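Local coordinates for imine reductase (Bacillus cereus, PDB 4D3D) that catalyses the NADPH-dependent, S-selective reduction of the cyclic imine 2-methylpyrroline, at the interface of chains A and B. Residues are numbered along the deposited sequence; one frame, centred on the assembly and turned at random. Chains: chain A/B, Imine reductase.

Contact 1: the interface of chains A and B. Residues chain A 201, 204, 218, 222, 225; chain B 189, 193, 233.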
ATOM      1  N   TYR A 201       5.583   1.887  -1.628  1.00 12.81           N
ATOM      2  CA  TYR A 201       6.522   2.555  -0.724  1.00 12.62           C
ATOM      3  C   TYR A 201       7.891   2.724  -1.328  1.00 12.22           C
ATOM      4  O   TYR A 201       8.482   3.826  -1.264  1.00 12.92           O
ATOM      5  CB  TYR A 201       6.544   1.832   0.647  1.00 12.73           C
ATOM      6  CG  TYR A 201       7.713   2.245   1.475  1.00 12.83           C
ATOM      7  CD1 TYR A 201       7.728   3.469   2.107  1.00 11.99           C
ATOM      8  CD2 TYR A 201       8.868   1.444   1.537  1.00 12.44           C
ATOM      9  CE1 TYR A 201       8.885   3.853   2.815  1.00 11.67           C
ATOM     10  CE2 TYR A 201       9.998   1.813   2.285  1.00 13.91           C
ATOM     11  CZ  TYR A 201       9.973   3.021   2.905  1.00 13.27           C
ATOM     12  OH  TYR A 201      11.084   3.476   3.547  1.00 13.88           O
ATOM     13  N   ALA A 204       7.719   5.372  -4.103  1.00 12.18           N
ATOM     14  CA  ALA A 204       7.626   6.674  -3.471  1.00 11.85           C
ATOM     15  C   ALA A 204       8.990   7.109  -2.903  1.00 12.39           C
ATOM     16  O   ALA A 204       9.381   8.285  -3.011  1.00 12.27           O
ATOM     17  CB  ALA A 204       6.554   6.687  -2.389  1.00 12.65           C
ATOM     18  N   PHE A 218      11.361  10.440   5.334  1.00 14.74           N
ATOM     19  CA  PHE A 218      10.047  10.003   4.818  1.00 14.07           C
ATOM     20  C   PHE A 218       9.271   9.168   5.807  1.00 15.96           C
ATOM     21  O   PHE A 218       7.997   9.151   5.788  1.00 15.32           O
ATOM     22  CB  PHE A 218      10.272   9.288   3.473  1.00 14.71           C
ATOM     23  CG  PHE A 218       9.010   8.840   2.705  1.00 13.66           C
ATOM     24  CD1 PHE A 218       7.820   9.593   2.730  1.00 15.35           C
ATOM     25  CD2 PHE A 218       9.025   7.708   1.886  1.00 14.36           C
ATOM     26  CE1 PHE A 218       6.686   9.190   2.011  1.00 15.02           C
ATOM     27  CE2 PHE A 218       7.908   7.331   1.132  1.00 14.46           C
ATOM     28  CZ  PHE A 218       6.742   8.073   1.234  1.00 13.90           C
ATOM     29  N   ALA A 222       5.266   8.130   5.387  1.00 15.14           N
ATOM     30  CA  ALA A 222       4.912   6.827   4.855  1.00 14.84           C
ATOM     31  C   ALA A 222       4.106   6.060   5.898  1.00 15.66           C
ATOM     32  O   ALA A 222       3.086   5.437   5.567  1.00 15.35           O
ATOM     33  CB  ALA A 222       6.160   6.036   4.470  1.00 14.55           C
ATOM     34  N   MET A 225       0.485   7.475   6.421  1.00 19.46           N
ATOM     35  CA  MET A 225      -0.407   7.215   5.321  1.00 19.37           C
ATOM     36  C   MET A 225      -0.849   5.758   5.391  1.00 18.65           C
ATOM     37  O   MET A 225      -2.060   5.443   5.293  1.00 18.51           O
ATOM     38  CB  MET A 225       0.297   7.451   3.977  1.00 21.49           C
ATOM     39  CG  MET A 225      -0.553   7.043   2.761  1.00 22.13           C
ATOM     40  SD  MET A 225      -2.196   7.793   2.762  1.00 21.25           S
ATOM     41  CE  MET A 225      -1.827   9.498   2.292  1.00 22.10           C
TER
ATOM     42  N   ILE B 189       4.241  12.014  -2.990  1.00 13.46           N
ATOM     43  CA  ILE B 189       4.778  10.628  -2.660  1.00 14.24           C
ATOM     44  C   ILE B 189       3.789   9.913  -1.673  1.00 14.21           C
ATOM     45  O   ILE B 189       3.643   8.689  -1.752  1.00 14.73           O
ATOM     46  CB  ILE B 189       6.230  10.658  -2.140  1.00 16.14           C
ATOM     47  CG1 ILE B 189       6.368  11.353  -0.818  1.00 17.23           C
ATOM     48  CG2 ILE B 189       7.134  11.214  -3.242  1.00 17.04           C
ATOM     49  CD1 ILE B 189       7.838  11.350  -0.322  1.00 18.09           C
ATOM     50  N   ILE B 193       1.541   6.151  -2.600  1.00 14.62           N
ATOM     51  CA  ILE B 193       1.152   5.028  -1.670  1.00 13.80           C
ATOM     52  C   ILE B 193      -0.383   4.887  -1.563  1.00 13.36           C
ATOM     53  O   ILE B 193      -0.899   3.788  -1.752  1.00 13.36           O
ATOM     54  CB  ILE B 193       1.781   5.230  -0.314  1.00 13.65           C
ATOM     55  CG1 ILE B 193       3.297   5.110  -0.389  1.00 12.28           C
ATOM     56  CG2 ILE B 193       1.254   4.194   0.638  1.00 14.28           C
ATOM     57  CD1 ILE B 193       4.034   5.437   0.916  1.00 13.93           C
ATOM     58  N   VAL B 233       8.212  -0.856   7.160  1.00 14.58           N
ATOM     59  CA  VAL B 233       8.888   0.400   6.810  1.00 14.75           C
ATOM     60  C   VAL B 233       9.900   0.793   7.872  1.00 16.51           C
ATOM     61  O   VAL B 233      11.008   1.080   7.552  1.00 15.35           O
ATOM     62  CB  VAL B 233       7.856   1.507   6.532  1.00 16.11           C
ATOM     63  CG1 VAL B 233       8.538   2.817   6.401  1.00 16.11           C
ATOM     64  CG2 VAL B 233       7.011   1.171   5.346  1.00 17.90           C
TER

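Contact 2: the interface of chains A and B. Residues chain A 202-203, 205-206, 209; chain B 300, 303-304.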
ATOM      1  N   LEU A 202       8.493   1.635  -1.919  1.00 12.06           N
ATOM      2  CA  LEU A 202       9.816   1.715  -2.491  1.00 11.41           C
ATOM      3  C   LEU A 202       9.817   2.677  -3.670  1.00 12.10           C
ATOM      4  O   LEU A 202      10.746   3.460  -3.808  1.00 11.98           O
ATOM      5  CB  LEU A 202      10.343   0.359  -2.936  1.00 13.32           C
ATOM      6  CG  LEU A 202      10.547  -0.635  -1.769  1.00 14.58           C
ATOM      7  CD1 LEU A 202      10.898  -1.965  -2.351  1.00 16.38           C
ATOM      8  CD2 LEU A 202      11.684  -0.219  -0.834  1.00 14.58           C
ATOM      9  N   HIS A 203       8.722   2.665  -4.426  1.00 11.96           N
ATOM     10  CA  HIS A 203       8.602   3.610  -5.573  1.00 12.17           C
ATOM     11  C   HIS A 203       8.550   5.090  -5.086  1.00 11.66           C
ATOM     12  O   HIS A 203       9.305   5.967  -5.584  1.00 12.30           O
ATOM     13  CB  HIS A 203       7.324   3.250  -6.345  1.00 11.27           C
ATOM     14  CG  HIS A 203       7.187   4.049  -7.555  1.00 11.65           C
ATOM     15  ND1 HIS A 203       6.505   5.259  -7.591  1.00 12.64           N
ATOM     16  CD2 HIS A 203       7.629   3.802  -8.799  1.00 11.48           C
ATOM     17  CE1 HIS A 203       6.605   5.740  -8.819  1.00 12.68           C
ATOM     18  NE2 HIS A 203       7.277   4.879  -9.563  1.00 13.04           N
ATOM     19  N   LEU A 205       9.711   6.185  -2.233  1.00 11.26           N
ATOM     20  CA  LEU A 205      10.996   6.466  -1.669  1.00 11.85           C
ATOM     21  C   LEU A 205      12.011   6.817  -2.760  1.00 11.59           C
ATOM     22  O   LEU A 205      12.834   7.733  -2.571  1.00 12.38           O
ATOM     23  CB  LEU A 205      11.467   5.275  -0.783  1.00 12.34           C
ATOM     24  CG  LEU A 205      12.826   5.471  -0.187  1.00 14.19           C
ATOM     25  CD1 LEU A 205      12.883   6.643   0.764  1.00 14.07           C
ATOM     26  CD2 LEU A 205      13.166   4.153   0.523  1.00 14.60           C
ATOM     27  N   ALA A 206      11.963   6.112  -3.851  1.00 11.60           N
ATOM     28  CA  ALA A 206      12.886   6.432  -4.939  1.00 11.01           C
ATOM     29  C   ALA A 206      12.685   7.913  -5.426  1.00 13.11           C
ATOM     30  O   ALA A 206      13.724   8.603  -5.748  1.00 12.07           O
ATOM     31  CB  ALA A 206      12.690   5.474  -6.069  1.00 11.80           C
ATOM     32  N   ASN A 209      14.178  10.205  -2.645  1.00 12.83           N
ATOM     33  CA  ASN A 209      15.627  10.153  -2.792  1.00 13.71           C
ATOM     34  C   ASN A 209      16.162  10.996  -4.015  1.00 14.32           C
ATOM     35  O   ASN A 209      17.168  11.741  -3.833  1.00 14.02           O
ATOM     36  CB  ASN A 209      16.181   8.742  -2.988  1.00 15.09           C
ATOM     37  CG  ASN A 209      16.000   7.796  -1.788  1.00 16.66           C
ATOM     38  OD1 ASN A 209      16.107   6.579  -2.009  1.00 17.12           O
ATOM     39  ND2 ASN A 209      15.769   8.277  -0.630  1.00 16.97           N
TER
ATOM     40  N   ILE B 300      14.434  -1.117  -5.243  1.00 15.91           N
ATOM     41  CA  ILE B 300      14.546   0.331  -5.371  1.00 17.77           C
ATOM     42  C   ILE B 300      15.541   0.697  -6.477  1.00 18.73           C
ATOM     43  O   ILE B 300      15.398   1.702  -7.143  1.00 18.29           O
ATOM     44  CB  ILE B 300      14.822   0.986  -4.022  1.00 19.95           C
ATOM     45  CG1 ILE B 300      14.380   2.462  -4.115  1.00 19.38           C
ATOM     46  CG2 ILE B 300      16.231   0.846  -3.655  1.00 20.03           C
ATOM     47  CD1 ILE B 300      14.429   3.226  -2.827  1.00 21.70           C
ATOM     48  N   PHE B 303      13.514   0.893  -9.648  1.00 17.18           N
ATOM     49  CA  PHE B 303      12.744   2.120  -9.721  1.00 16.58           C
ATOM     50  C   PHE B 303      13.681   3.309 -10.068  1.00 22.41           C
ATOM     51  O   PHE B 303      13.274   4.220 -10.800  1.00 19.26           O
ATOM     52  CB  PHE B 303      11.996   2.353  -8.448  1.00 16.18           C
ATOM     53  CG  PHE B 303      10.868   1.389  -8.192  1.00 14.81           C
ATOM     54  CD1 PHE B 303      10.028   0.976  -9.211  1.00 17.86           C
ATOM     55  CD2 PHE B 303      10.614   0.870  -6.929  1.00 15.51           C
ATOM     56  CE1 PHE B 303       8.988   0.122  -8.981  1.00 18.46           C
ATOM     57  CE2 PHE B 303       9.556  -0.021  -6.697  1.00 17.99           C
ATOM     58  CZ  PHE B 303       8.713  -0.361  -7.710  1.00 17.09           C
ATOM     59  N   LYS B 304      14.911   3.266  -9.553  1.00 20.41           N
ATOM     60  CA  LYS B 304      15.857   4.372  -9.670  1.00 28.09           C
ATOM     61  C   LYS B 304      16.319   4.424 -11.079  1.00 30.55           C
ATOM     62  O   LYS B 304      16.544   5.519 -11.574  1.00 44.14           O
ATOM     63  CB  LYS B 304      17.129   4.203  -8.775  1.00 24.16           C
ATOM     64  CG  LYS B 304      16.876   4.386  -7.309  1.00 32.51           C
TER

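Contact 3: the interface of chains A and B. Residues chain A 152, 174, 176, 186, 190; chain B 221.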
ATOM      1  N   TYR A 152      -4.001 -19.571   9.043  1.00 16.38           N
ATOM      2  CA  TYR A 152      -5.323 -19.838   8.496  1.00 17.58           C
ATOM      3  C   TYR A 152      -5.459 -21.312   8.176  1.00 16.75           C
ATOM      4  O   TYR A 152      -4.568 -21.953   7.591  1.00 15.64           O
ATOM      5  CB  TYR A 152      -5.487 -19.212   7.121  1.00 18.20           C
ATOM      6  CG  TYR A 152      -5.406 -17.719   7.111  1.00 19.82           C
ATOM      7  CD1 TYR A 152      -6.308 -16.983   7.830  1.00 19.85           C
ATOM      8  CD2 TYR A 152      -4.423 -17.069   6.368  1.00 19.41           C
ATOM      9  CE1 TYR A 152      -6.260 -15.594   7.797  1.00 21.58           C
ATOM     10  CE2 TYR A 152      -4.369 -15.673   6.366  1.00 20.93           C
ATOM     11  CZ  TYR A 152      -5.252 -14.982   7.109  1.00 21.52           C
ATOM     12  OH  TYR A 152      -5.272 -13.598   7.132  1.00 24.69           O
ATOM     13  N   ASP A 174      -6.743 -20.113  12.906  1.00 17.94           N
ATOM     14  CA  ASP A 174      -7.936 -19.385  12.415  1.00 17.82           C
ATOM     15  C   ASP A 174      -8.613 -20.181  11.390  1.00 17.38           C
ATOM     16  O   ASP A 174      -8.280 -20.141  10.203  1.00 17.10           O
ATOM     17  CB  ASP A 174      -7.508 -17.979  11.940  1.00 18.31           C
ATOM     18  CG  ASP A 174      -8.694 -17.135  11.456  1.00 22.24           C
ATOM     19  OD1 ASP A 174      -9.874 -17.598  11.550  1.00 20.10           O
ATOM     20  OD2 ASP A 174      -8.420 -15.985  10.942  1.00 23.17           O
ATOM     21  N   ARG A 176     -11.191 -21.169   8.784  1.00 19.20           N
ATOM     22  CA  ARG A 176     -12.029 -20.347   7.920  1.00 21.88           C
ATOM     23  C   ARG A 176     -13.234 -21.040   7.295  1.00 24.10           C
ATOM     24  O   ARG A 176     -14.047 -20.363   6.663  1.00 26.96           O
ATOM     25  CB  ARG A 176     -11.156 -19.785   6.768  1.00 19.95           C
ATOM     26  CG  ARG A 176      -9.971 -18.995   7.244  1.00 18.84           C
ATOM     27  CD  ARG A 176     -10.141 -17.882   8.235  1.00 23.55           C
ATOM     28  NE  ARG A 176     -11.225 -17.015   7.943  1.00 25.49           N
ATOM     29  CZ  ARG A 176     -12.187 -16.616   8.765  1.00 24.80           C
ATOM     30  NH1 ARG A 176     -12.224 -16.865  10.056  1.00 26.40           N
ATOM     31  NH2 ARG A 176     -13.106 -15.807   8.243  1.00 25.07           N
ATOM     32  N   TYR A 186      -7.555 -16.535   1.808  1.00 15.59           N
ATOM     33  CA  TYR A 186      -7.218 -15.526   2.746  1.00 16.29           C
ATOM     34  C   TYR A 186      -5.715 -15.167   2.745  1.00 15.43           C
ATOM     35  O   TYR A 186      -5.298 -13.997   2.853  1.00 15.30           O
ATOM     36  CB  TYR A 186      -7.629 -15.953   4.170  1.00 17.23           C
ATOM     37  CG  TYR A 186      -9.151 -15.825   4.391  1.00 17.93           C
ATOM     38  CD1 TYR A 186     -10.021 -16.833   4.043  1.00 20.55           C
ATOM     39  CD2 TYR A 186      -9.684 -14.668   4.929  1.00 21.26           C
ATOM     40  CE1 TYR A 186     -11.412 -16.710   4.277  1.00 19.40           C
ATOM     41  CE2 TYR A 186     -11.082 -14.509   5.085  1.00 20.75           C
ATOM     42  CZ  TYR A 186     -11.904 -15.570   4.816  1.00 20.66           C
ATOM     43  OH  TYR A 186     -13.273 -15.394   5.077  1.00 22.95           O
ATOM     44  N   GLN A 190      -4.176 -11.307   1.198  1.00 15.30           N
ATOM     45  CA  GLN A 190      -3.364 -10.458   2.046  1.00 15.48           C
ATOM     46  C   GLN A 190      -1.997 -10.211   1.398  1.00 14.51           C
ATOM     47  O   GLN A 190      -1.466  -9.082   1.552  1.00 13.94           O
ATOM     48  CB  GLN A 190      -3.187 -11.063   3.446  1.00 19.08           C
ATOM     49  CG  GLN A 190      -4.359 -10.856   4.343  1.00 24.46           C
ATOM     50  CD  GLN A 190      -3.950 -11.298   5.772  1.00 30.44           C
ATOM     51  OE1 GLN A 190      -3.162 -12.265   5.940  1.00 28.74           O
ATOM     52  NE2 GLN A 190      -4.321 -10.472   6.775  1.00 34.10           N
TER
ATOM     53  N   TYR B 221      -9.005  -8.563   8.204  1.00 17.87           N
ATOM     54  CA  TYR B 221      -7.763  -9.134   7.645  1.00 18.68           C
ATOM     55  C   TYR B 221      -7.094  -8.065   6.754  1.00 17.69           C
ATOM     56  O   TYR B 221      -5.867  -7.847   6.824  1.00 18.19           O
ATOM     57  CB  TYR B 221      -8.087 -10.363   6.807  1.00 19.49           C
ATOM     58  CG  TYR B 221      -8.648 -11.471   7.665  1.00 20.14           C
ATOM     59  CD1 TYR B 221      -7.877 -12.151   8.540  1.00 21.20           C
ATOM     60  CD2 TYR B 221      -9.982 -11.785   7.602  1.00 21.98           C
ATOM     61  CE1 TYR B 221      -8.448 -13.117   9.403  1.00 21.17           C
ATOM     62  CE2 TYR B 221     -10.567 -12.777   8.447  1.00 20.52           C
ATOM     63  CZ  TYR B 221      -9.741 -13.470   9.287  1.00 23.29           C
ATOM     64  OH  TYR B 221     -10.299 -14.456  10.119  1.00 21.68           O
TER

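Contact 4: the interface of chains A and B. Residues chain A 193-194, 197-198, 226, 229; chain B 193, 197, 226, 229.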
ATOM      1  N   ILE A 193      -2.117  -7.384  -1.223  1.00 12.35           N
ATOM      2  CA  ILE A 193      -1.984  -6.056  -0.556  1.00 12.33           C
ATOM      3  C   ILE A 193      -0.498  -5.820  -0.119  1.00 12.86           C
ATOM      4  O   ILE A 193       0.107  -4.792  -0.416  1.00 13.25           O
ATOM      5  CB  ILE A 193      -2.925  -5.921   0.648  1.00 12.86           C
ATOM      6  CG1 ILE A 193      -4.380  -5.888   0.150  1.00 14.17           C
ATOM      7  CG2 ILE A 193      -2.647  -4.653   1.380  1.00 14.92           C
ATOM      8  CD1 ILE A 193      -5.418  -5.845   1.301  1.00 15.23           C
ATOM      9  N   PHE A 194       0.121  -6.819   0.559  1.00 11.96           N
ATOM     10  CA  PHE A 194       1.425  -6.682   1.049  1.00 12.59           C
ATOM     11  C   PHE A 194       2.416  -6.237  -0.028  1.00 12.03           C
ATOM     12  O   PHE A 194       3.127  -5.205   0.165  1.00 11.79           O
ATOM     13  CB  PHE A 194       1.938  -7.930   1.777  1.00 13.19           C
ATOM     14  CG  PHE A 194       3.340  -7.765   2.305  1.00 13.60           C
ATOM     15  CD1 PHE A 194       3.597  -7.095   3.491  1.00 13.08           C
ATOM     16  CD2 PHE A 194       4.453  -8.177   1.542  1.00 13.98           C
ATOM     17  CE1 PHE A 194       4.898  -6.911   3.980  1.00 15.01           C
ATOM     18  CE2 PHE A 194       5.736  -7.942   2.025  1.00 14.53           C
ATOM     19  CZ  PHE A 194       5.965  -7.332   3.204  1.00 16.20           C
ATOM     20  N   ALA A 197       1.467  -2.809  -1.959  1.00 12.45           N
ATOM     21  CA  ALA A 197       1.640  -1.643  -1.111  1.00 12.22           C
ATOM     22  C   ALA A 197       3.131  -1.391  -0.761  1.00 11.89           C
ATOM     23  O   ALA A 197       3.622  -0.240  -0.776  1.00 12.43           O
ATOM     24  CB  ALA A 197       0.800  -1.759   0.110  1.00 12.72           C
ATOM     25  N   MET A 198       3.893  -2.476  -0.472  1.00 11.99           N
ATOM     26  CA  MET A 198       5.294  -2.292  -0.181  1.00 13.01           C
ATOM     27  C   MET A 198       6.089  -1.828  -1.394  1.00 10.82           C
ATOM     28  O   MET A 198       7.017  -1.007  -1.257  1.00 12.80           O
ATOM     29  CB  MET A 198       5.912  -3.543   0.442  1.00 13.20           C
ATOM     30  CG  MET A 198       5.447  -3.758   1.877  1.00 13.28           C
ATOM     31  SD  MET A 198       5.678  -2.455   3.083  1.00 15.29           S
ATOM     32  CE  MET A 198       7.448  -2.297   3.097  1.00 16.42           C
ATOM     33  N   MET A 226       0.096   4.823   5.612  1.00 16.71           N
ATOM     34  CA  MET A 226      -0.263   3.415   5.742  0.50 18.52           C
ATOM     35  C   MET A 226      -1.281   3.168   6.874  1.00 17.03           C
ATOM     36  O   MET A 226      -2.221   2.416   6.688  1.00 18.56           O
ATOM     37  CB  MET A 226       0.985   2.543   5.987  0.50 20.75           C
ATOM     38  CG  MET A 226       1.947   2.538   4.814  0.50 21.75           C
ATOM     39  SD  MET A 226       1.347   1.630   3.412  0.50 23.36           S
ATOM     40  CE  MET A 226       2.884   1.268   2.521  0.50 23.10           C
ATOM     41  N   LEU A 229      -5.001   3.868   6.180  1.00 16.41           N
ATOM     42  CA  LEU A 229      -5.733   3.135   5.209  1.00 16.89           C
ATOM     43  C   LEU A 229      -6.897   2.329   5.785  1.00 17.43           C
ATOM     44  O   LEU A 229      -7.955   2.231   5.150  1.00 17.91           O
ATOM     45  CB  LEU A 229      -4.803   2.282   4.326  1.00 16.96           C
ATOM     46  CG  LEU A 229      -3.765   3.106   3.512  1.00 20.04           C
ATOM     47  CD1 LEU A 229      -2.966   2.242   2.602  1.00 19.85           C
ATOM     48  CD2 LEU A 229      -4.362   4.318   2.766  1.00 20.25           C
TER
ATOM     49  N   ILE B 193       1.541   6.151  -2.600  1.00 14.62           N
ATOM     50  CA  ILE B 193       1.152   5.028  -1.670  1.00 13.80           C
ATOM     51  C   ILE B 193      -0.383   4.887  -1.563  1.00 13.36           C
ATOM     52  O   ILE B 193      -0.899   3.788  -1.752  1.00 13.36           O
ATOM     53  CB  ILE B 193       1.781   5.230  -0.314  1.00 13.65           C
ATOM     54  CG1 ILE B 193       3.297   5.110  -0.389  1.00 12.28           C
ATOM     55  CG2 ILE B 193       1.254   4.194   0.638  1.00 14.28           C
ATOM     56  CD1 ILE B 193       4.034   5.437   0.916  1.00 13.93           C
ATOM     57  N   ALA B 197      -1.837   1.416  -3.005  1.00 12.80           N
ATOM     58  CA  ALA B 197      -2.271   0.500  -1.925  1.00 12.72           C
ATOM     59  C   ALA B 197      -3.798   0.341  -1.892  1.00 15.40           C
ATOM     60  O   ALA B 197      -4.315  -0.794  -1.761  1.00 13.17           O
ATOM     61  CB  ALA B 197      -1.766   0.975  -0.632  1.00 12.14           C
ATOM     62  N   MET B 226      -2.796  -3.893   6.504  1.00 18.05           N
ATOM     63  CA  MET B 226      -2.425  -2.488   6.339  0.50 17.37           C
ATOM     64  C   MET B 226      -1.752  -1.871   7.538  1.00 17.25           C
ATOM     65  O   MET B 226      -0.745  -1.174   7.427  1.00 17.01           O
ATOM     66  CB  MET B 226      -3.654  -1.654   5.992  0.50 17.38           C
ATOM     67  CG  MET B 226      -4.161  -2.023   4.648  0.50 17.14           C
ATOM     68  SD  MET B 226      -5.779  -1.347   4.312  0.50 15.61           S
ATOM     69  CE  MET B 226      -5.708  -1.450   2.579  0.50 15.07           C
ATOM     70  N   LEU B 229       1.985  -2.607   7.998  1.00 15.70           N
ATOM     71  CA  LEU B 229       3.023  -2.142   7.022  1.00 15.31           C
ATOM     72  C   LEU B 229       4.026  -1.148   7.597  1.00 17.75           C
ATOM     73  O   LEU B 229       5.193  -1.244   7.299  1.00 15.53           O
ATOM     74  CB  LEU B 229       2.395  -1.638   5.750  1.00 15.26           C
ATOM     75  CG  LEU B 229       1.529  -2.659   4.957  1.00 16.84           C
ATOM     76  CD1 LEU B 229       0.963  -2.068   3.718  1.00 18.79           C
ATOM     77  CD2 LEU B 229       2.232  -3.974   4.674  1.00 19.25           C
TER

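Contact 1: the interface of chains A and B
B:Ile189 CD1 over a face of A:Phe218 and B:Val233 CG2 over a face of A:Tyr201 make the two CH-pi contacts of this patch, where helices 182-210 and 215-242 of the two subunits pack together in the imine reductase dimer. The ring of A:Phe218, on helix 215-242, is gripped from both faces. A:Ala222, one turn further along the same helix, sets its CB over the centre of one face, and B:Ile189, from helix 182-210 of the partner, brings CD1 onto the opposite face, displaced toward the rim and 3.4 Å from A:Phe218 CE1. B:Ile189 reaches the ring because CG1 lies between its backbone N and carbonyl carbon (chi1 66°), with the chain then extended (chi2 179°). On A:Tyr201, B:Val233 CG2 sits over the ring centre, 3.9 Å above the plane, while the other methyl, CG1, lies 3.7 Å from A:Tyr201 CE1 and also borders the phenol oxygen.

Aliphatic packing fills in between the rings. B:Ile193 divides its two branches: CD1 points at the end of the A:Phe218 ring, 3.8 Å from CZ, and CG2 turns toward A:Met225, whose chain, bent at chi2 and chi3, runs antiparallel alongside it. A:Ala204 CB lies 3.6 Å from the backbone O of B:Ile189. B:Ile189 CG2 rests 3.7 Å from the carbonyl O of A:Ala204.

Contact 2: the interface of chains A and B
A:His203 and B:Phe303 meet edge to face, their side chains crossing at about a right angle and their ring planes 84° apart. The imidazole presents its edge: CD2 lies 3.7 Å from B:Phe303 CD1, which sits in the imidazole plane. Behind it, A:His203 CB covers the same phenyl ring toward the rim, 3.9 Å above its plane. The imidazole is carried to this position by a first torsion that turns CG away from the backbone N (chi1 -175°). The other ortho carbon of the phenyl, B:Phe303 CD2, lies 3.6 Å from A:His203 N, and A:Leu202 CB meets the phenyl edge in its plane, 3.9 Å from B:Phe303 CE2. The phenyl group is thus bordered on a face and along an edge by consecutive residues of helix 182-210.

B:Ile300, one turn earlier on the short C-terminal helix, extends its longer branch along that helix of chain A. CG1 packs on A:Ala206 CB at 4.0 Å, and CD1 ends against A:Leu205 CD2 at 3.7 Å, the two side chains meeting at a slant. The same methyl also lies 3.8 Å from the amide oxygen OD1 of A:Asn209. A:Ala206, having no side chain beyond CB, fits between B:Ile300 and the CB of B:Phe303. The patch thereby fastens the C-terminal segment of one subunit onto the long helix of the other, adding to the dimer contact beyond the main helix bundle.

Contact 3: the interface of chains A and B
The phenol oxygen OH of B:Tyr221 is gripped by two charged groups of chain A. It donates a hydrogen bond of 2.6 Å to A:Asp174 OD2, using the syn lone pair of the carboxylate, which is turned to the phenol with CG anti to the backbone N (chi1 -178°). A:Arg176 comes to the same oxygen face on: OH sits 3.0 Å above the centre of the guanidinium, with NH1 3.1 Å away. That position lies over the flat face and not along an N-H, so the approach is likely mainly electrostatic. The arginine is held by its own chain, through a salt bridge from NH1 to A:Asp174 OD1 and an in-plane hydrogen bond from NH2 to A:Tyr186 OH, 3.2 Å long. Its positive charge would tend to polarise the phenol.

Two tyrosines flank the ring of B:Tyr221. A:Tyr186 meets it edge to face, planes 69° apart, with CD2 over one face toward the rim. B:Tyr221 CD1 meets the A:Tyr152 ring at its edge, in plane, 3.3 Å from OH. That hydroxyl donates to A:Gln190 OE1 at 2.8 Å, from above the carbonyl plane, consistent with the modelled amide orientation; NE2 donates to B:Tyr221 O at 3.0 Å, standing above that carbonyl plane. The site docks a tyrosine from one subunit's helical domain into a pocket formed by the nucleotide-binding domain and long helix of the other, tying the two together across the dimer.

Contact 4: the interface of chains A and B
In B:Leu229, CG stands opposite the carbonyl carbon (chi1 -60°) and chi2 of -180° turns the two methyls toward different neighbours on chain A. CD2 reaches the ring of A:Phe194, 3.6 Å from A:Phe194 CD1, where the side chains meet obliquely; A:Met198 SD flanks the same methyl, and its CG also lies over a face of that phenyl ring, toward the rim. The other methyl, B:Leu229 CD1, presses on A:Ala197 CB at 3.6 Å and on A:Met226 SD at 3.7 Å.

The two copies of Met226 differ in chain shape. In A:Met226 the chain folds at chi2 (-72°), so that SD and CE both lie 3.8 Å from B:Ile193 CG2, crossing that side chain at about a right angle. B:Met226 runs extended and lays its SD 3.8 Å from A:Leu229 CB. The two copies thus depart locally from exact symmetry, which suggests that the thioether can pack in more than one form.

Between them the helices 182-210 of the two subunits come close at a small residue: A:Ala197 CB and B:Ala197 CB face each other at 3.8 Å, and A:Leu229 CD1 caps B:Ala197 CB at 3.7 Å.

Contacts 1, 2 and 4 lie close together along a mainly apolar stretch: the C-alpha centres of contact 1 lie about 10 Å from those of contact 2 and about 9 Å from those of contact 4, with which it shares B:Ile193. Contact 3 stands further off, about 17 Å from contact 4 and 31 Å from contact 2. Helix 182-210 of chain A runs through all four. Contact 4 lies near the twofold axis, and each contact recurs with chains exchanged. Intertwined helical domains form the core of the known imine reductase dimer, and contact 3 ties in the nucleotide-binding domain.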